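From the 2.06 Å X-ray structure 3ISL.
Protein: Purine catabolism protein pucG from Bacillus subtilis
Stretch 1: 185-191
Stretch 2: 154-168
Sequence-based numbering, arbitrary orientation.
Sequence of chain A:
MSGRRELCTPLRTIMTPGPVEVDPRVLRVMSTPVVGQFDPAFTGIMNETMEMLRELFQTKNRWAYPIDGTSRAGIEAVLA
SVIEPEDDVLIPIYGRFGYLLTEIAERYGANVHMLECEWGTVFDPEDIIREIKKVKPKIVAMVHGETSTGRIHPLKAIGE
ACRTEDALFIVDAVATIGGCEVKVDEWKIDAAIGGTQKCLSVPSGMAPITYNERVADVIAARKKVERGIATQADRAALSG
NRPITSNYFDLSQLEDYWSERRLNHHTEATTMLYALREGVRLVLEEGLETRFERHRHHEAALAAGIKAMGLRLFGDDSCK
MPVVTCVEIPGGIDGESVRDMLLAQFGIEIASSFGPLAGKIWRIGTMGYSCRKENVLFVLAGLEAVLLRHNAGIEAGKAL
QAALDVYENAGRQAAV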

# COMPACT_ATOMS: atom_id res chain seq x y z
N ASP A 185 -20.90 14.67 -6.70
CA ASP A 185 -22.31 14.97 -6.43
C ASP A 185 -23.09 15.34 -7.67
O ASP A 185 -24.14 14.74 -7.96
CB ASP A 185 -22.52 16.00 -5.31
CG ASP A 185 -22.11 15.43 -3.95
OD1 ASP A 185 -21.73 14.25 -3.92
OD2 ASP A 185 -22.15 16.13 -2.94
N GLU A 186 -22.54 16.29 -8.42
CA GLU A 186 -23.23 16.77 -9.61
C GLU A 186 -23.48 15.68 -10.65
O GLU A 186 -24.48 15.73 -11.35
CB GLU A 186 -22.45 17.91 -10.27
CG GLU A 186 -22.98 19.23 -9.82
CD GLU A 186 -22.36 20.43 -10.57
OE1 GLU A 186 -21.74 21.28 -9.86
OE2 GLU A 186 -22.47 20.49 -11.84
N TRP A 187 -22.58 14.70 -10.76
CA TRP A 187 -22.71 13.70 -11.81
C TRP A 187 -23.37 12.43 -11.30
O TRP A 187 -23.43 11.44 -12.01
CB TRP A 187 -21.33 13.41 -12.42
CG TRP A 187 -20.73 14.58 -13.12
CD1 TRP A 187 -21.35 15.75 -13.48
CD2 TRP A 187 -19.38 14.70 -13.57
NE1 TRP A 187 -20.48 16.56 -14.13
CE2 TRP A 187 -19.26 15.95 -14.21
CE3 TRP A 187 -18.26 13.86 -13.49
CZ2 TRP A 187 -18.03 16.43 -14.75
CZ3 TRP A 187 -17.04 14.32 -14.05
CH2 TRP A 187 -16.95 15.60 -14.69
N LYS A 188 -23.84 12.47 -10.04
CA LYS A 188 -24.56 11.39 -9.43
C LYS A 188 -23.69 10.13 -9.48
O LYS A 188 -24.15 9.04 -9.82
CB LYS A 188 -25.91 11.12 -10.15
CG LYS A 188 -26.88 12.33 -10.27
CD LYS A 188 -27.26 12.98 -8.97
CE LYS A 188 -28.67 13.61 -9.03
NZ LYS A 188 -28.78 14.48 -10.20
N ILE A 189 -22.43 10.31 -9.17
CA ILE A 189 -21.52 9.19 -8.94
C ILE A 189 -21.71 8.70 -7.52
O ILE A 189 -21.67 9.50 -6.53
CB ILE A 189 -20.04 9.62 -9.21
CG1 ILE A 189 -19.88 10.06 -10.67
CG2 ILE A 189 -19.02 8.53 -8.73
CD1 ILE A 189 -18.39 10.63 -11.00
N ASP A 190 -21.92 7.39 -7.40
CA ASP A 190 -22.11 6.76 -6.10
C ASP A 190 -20.82 6.39 -5.38
O ASP A 190 -20.75 6.45 -4.15
CB ASP A 190 -23.04 5.54 -6.26
CG ASP A 190 -24.39 5.89 -6.83
OD1 ASP A 190 -25.15 6.58 -6.10
OD2 ASP A 190 -24.70 5.46 -7.99
N ALA A 191 -19.81 5.95 -6.13
CA ALA A 191 -18.51 5.74 -5.61
C ALA A 191 -17.48 6.13 -6.63
O ALA A 191 -17.67 5.86 -7.87
CB ALA A 191 -18.30 4.23 -5.14
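Stretch 2, residues 154-168: PLKAIGEACRTEDAL

Stretch 2 lies on stretch 1 as a short helix, residues 156-164, followed by a turn and an extended exit. Stretch 1 has no regular helix to cross it: it opens with a type I beta turn from Asp185 to Lys188, closed by Lys188 N to Asp185 O at 3.1 Å, and then continues as irregular chain, with Lys188 at phi/psi 58/43 and Ile189 extended at -82/129 before Asp190 turns back to -85/-37. The contacts advance in the same order along both chains: Trp187 with Lys156 at 4.3 Å between CA atoms, Lys188 with Gly159 at 4.8 Å (CA to CA), and Asp190 with Leu168 at 5.7 Å (CA to CA). Together they bury 630 Å², both sides summed.

Pro154 makes no contact, and Leu155 begins the packing. Its CA-to-CB bond points toward stretch 1, with CB 4.0 Å from Trp187 CE3, while its CD1 lies 4.0 Å from Ile189 CD1. The CB of Ile189 points away, but the m,t rotamer brings the end of that side chain back within reach.

Lys156 starts the helix at phi/psi -64/-48. Its CB approaches Trp187 CD1 to 3.7 Å, so Leu155 and Lys156 both pack obliquely to the indole. The Lys156 chain is trans through chi3, and its NZ gives a weak hydrogen bond to Glu186 O at 3.4 Å while forming a salt bridge with Glu160 OE2 at 3.1 Å, one helical turn on. Ala157 points away, and the end of Ile158 leads away too.

Gly159 is where the backbones come close enough to touch. Its CA lies 3.4 Å from Trp187 O, with an angle of 166° at the hydrogen, the near-linear geometry of a CA-H...O contact. An ideal CB here would fall 1.9 Å from Trp187 O, a clash, so the approach depends on the missing side chain. Lys188, at phi/psi 58/43, directs its CB toward the helix, 3.6 Å from Gly159 O.

Glu160 then joins the two stretches electrostatically: its OE2 is 3.6 Å from Lys188 NZ, a long salt bridge, so the same carboxylate oxygen faces two lysines. Ala161 is out of reach, whereas Cys162 points toward stretch 1 but stops short of contact.

Arg163 supplies the main polar anchor. Its t,p,p chain places NH2 3.0 Å from Asp190 OD1 in a salt bridge, and Lys188 CB sits over one face of the guanidinium, 3.8 Å from Arg163 NH2. A water reinforces the arrangement, accepting from Arg163 NE at 2.9 Å, and its oxygen lies 3.0 Å from Lys188 O and 2.8 Å from Asp190 OD2.

Thr164 and Glu165 are out of reach. Asp166 leaves helical geometry at phi/psi 59/42 in a Schellman motif, which includes Ala167 N to Cys162 O at 2.8 Å. The chain then straightens, and Leu168 CA comes within 3.4 Å of Asp190 OD2, bringing stretch 2 back against the end of stretch 1.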

# COMPACT_ATOMS: atom_id res chain seq x y z
N PRO A 154 -17.74 11.49 -21.02
CA PRO A 154 -18.79 12.21 -20.30
C PRO A 154 -19.50 11.27 -19.31
O PRO A 154 -19.86 10.10 -19.66
CB PRO A 154 -19.76 12.65 -21.44
CG PRO A 154 -18.83 12.84 -22.58
CD PRO A 154 -17.90 11.68 -22.48
N LEU A 155 -19.66 11.75 -18.08
CA LEU A 155 -20.28 10.92 -17.04
C LEU A 155 -21.68 11.32 -16.53
O LEU A 155 -22.32 10.52 -15.90
CB LEU A 155 -19.33 10.77 -15.83
CG LEU A 155 -17.93 10.21 -16.12
CD1 LEU A 155 -17.16 10.20 -14.82
CD2 LEU A 155 -17.90 8.82 -16.85
N LYS A 156 -22.09 12.57 -16.69
CA LYS A 156 -23.27 13.08 -16.01
C LYS A 156 -24.55 12.34 -16.47
O LYS A 156 -25.40 11.94 -15.64
CB LYS A 156 -23.45 14.62 -16.25
CG LYS A 156 -24.67 15.35 -15.56
CD LYS A 156 -24.45 16.94 -15.70
CE LYS A 156 -25.60 17.86 -15.19
NZ LYS A 156 -26.04 17.27 -13.91
N ALA A 157 -24.72 12.21 -17.78
CA ALA A 157 -25.97 11.61 -18.30
C ALA A 157 -26.07 10.14 -17.80
O ALA A 157 -27.15 9.63 -17.42
CB ALA A 157 -26.04 11.75 -19.86
N ILE A 158 -24.91 9.51 -17.70
CA ILE A 158 -24.85 8.12 -17.26
C ILE A 158 -25.20 7.98 -15.76
O ILE A 158 -26.02 7.18 -15.39
CB ILE A 158 -23.46 7.50 -17.60
CG1 ILE A 158 -23.37 7.33 -19.11
CG2 ILE A 158 -23.28 6.08 -16.85
CD1 ILE A 158 -21.93 7.13 -19.63
N GLY A 159 -24.60 8.81 -14.93
CA GLY A 159 -24.95 8.84 -13.51
C GLY A 159 -26.41 9.17 -13.24
O GLY A 159 -27.04 8.52 -12.42
N GLU A 160 -26.96 10.13 -13.97
CA GLU A 160 -28.39 10.41 -13.87
C GLU A 160 -29.27 9.21 -14.19
O GLU A 160 -30.27 8.97 -13.47
CB GLU A 160 -28.78 11.62 -14.72
CG GLU A 160 -28.51 12.83 -13.81
CD GLU A 160 -28.39 14.14 -14.51
OE1 GLU A 160 -28.36 14.18 -15.76
OE2 GLU A 160 -28.34 15.15 -13.76
N ALA A 161 -28.90 8.43 -15.19
CA ALA A 161 -29.72 7.24 -15.51
C ALA A 161 -29.52 6.19 -14.38
O ALA A 161 -30.46 5.49 -14.06
CB ALA A 161 -29.34 6.65 -16.89
N CYS A 162 -28.32 6.11 -13.79
CA CYS A 162 -28.00 5.06 -12.77
C CYS A 162 -28.86 5.32 -11.56
O CYS A 162 -29.51 4.41 -11.05
CB CYS A 162 -26.51 5.04 -12.36
SG CYS A 162 -25.41 4.35 -13.62
N ARG A 163 -28.95 6.59 -11.16
CA ARG A 163 -29.79 7.01 -10.03
C ARG A 163 -31.30 6.66 -10.23
O ARG A 163 -31.95 6.10 -9.35
CB ARG A 163 -29.59 8.54 -9.77
CG ARG A 163 -30.14 9.07 -8.42
CD ARG A 163 -29.44 8.40 -7.18
NE ARG A 163 -27.96 8.48 -7.22
CZ ARG A 163 -27.20 9.43 -6.64
NH1 ARG A 163 -27.73 10.44 -5.95
NH2 ARG A 163 -25.89 9.38 -6.74
N THR A 164 -31.86 7.02 -11.37
CA THR A 164 -33.26 6.67 -11.66
C THR A 164 -33.52 5.16 -11.77
O THR A 164 -34.54 4.69 -11.31
CB THR A 164 -33.90 7.45 -12.86
OG1 THR A 164 -33.63 6.78 -14.09
CG2 THR A 164 -33.39 8.85 -12.98
N GLU A 165 -32.58 4.41 -12.34
CA GLU A 165 -32.69 2.96 -12.44
C GLU A 165 -32.21 2.23 -11.18
O GLU A 165 -32.19 0.99 -11.15
CB GLU A 165 -31.97 2.40 -13.67
CG GLU A 165 -32.45 3.01 -14.99
CD GLU A 165 -33.88 2.60 -15.35
OE1 GLU A 165 -34.28 1.44 -15.14
OE2 GLU A 165 -34.60 3.46 -15.83
N ASP A 166 -31.77 3.00 -10.18
CA ASP A 166 -31.34 2.43 -8.90
C ASP A 166 -30.19 1.46 -9.12
O ASP A 166 -30.13 0.40 -8.52
CB ASP A 166 -32.55 1.83 -8.13
CG ASP A 166 -32.27 1.62 -6.60
OD1 ASP A 166 -31.39 2.31 -5.99
OD2 ASP A 166 -32.98 0.74 -6.04
N ALA A 167 -29.25 1.83 -9.99
CA ALA A 167 -27.91 1.20 -10.06
C ALA A 167 -26.85 2.06 -9.32
O ALA A 167 -26.95 3.30 -9.29
CB ALA A 167 -27.49 0.98 -11.55
N LEU A 168 -25.79 1.40 -8.80
CA LEU A 168 -24.66 2.10 -8.25
C LEU A 168 -23.66 2.46 -9.33
O LEU A 168 -23.21 1.59 -10.06
CB LEU A 168 -23.97 1.28 -7.15
CG LEU A 168 -24.97 0.71 -6.14
CD1 LEU A 168 -24.22 -0.34 -5.32
CD2 LEU A 168 -25.52 1.89 -5.25
O HOH W 1 -26.43 7.18 -9.28
O HOH W 2 -23.47 11.30 -5.63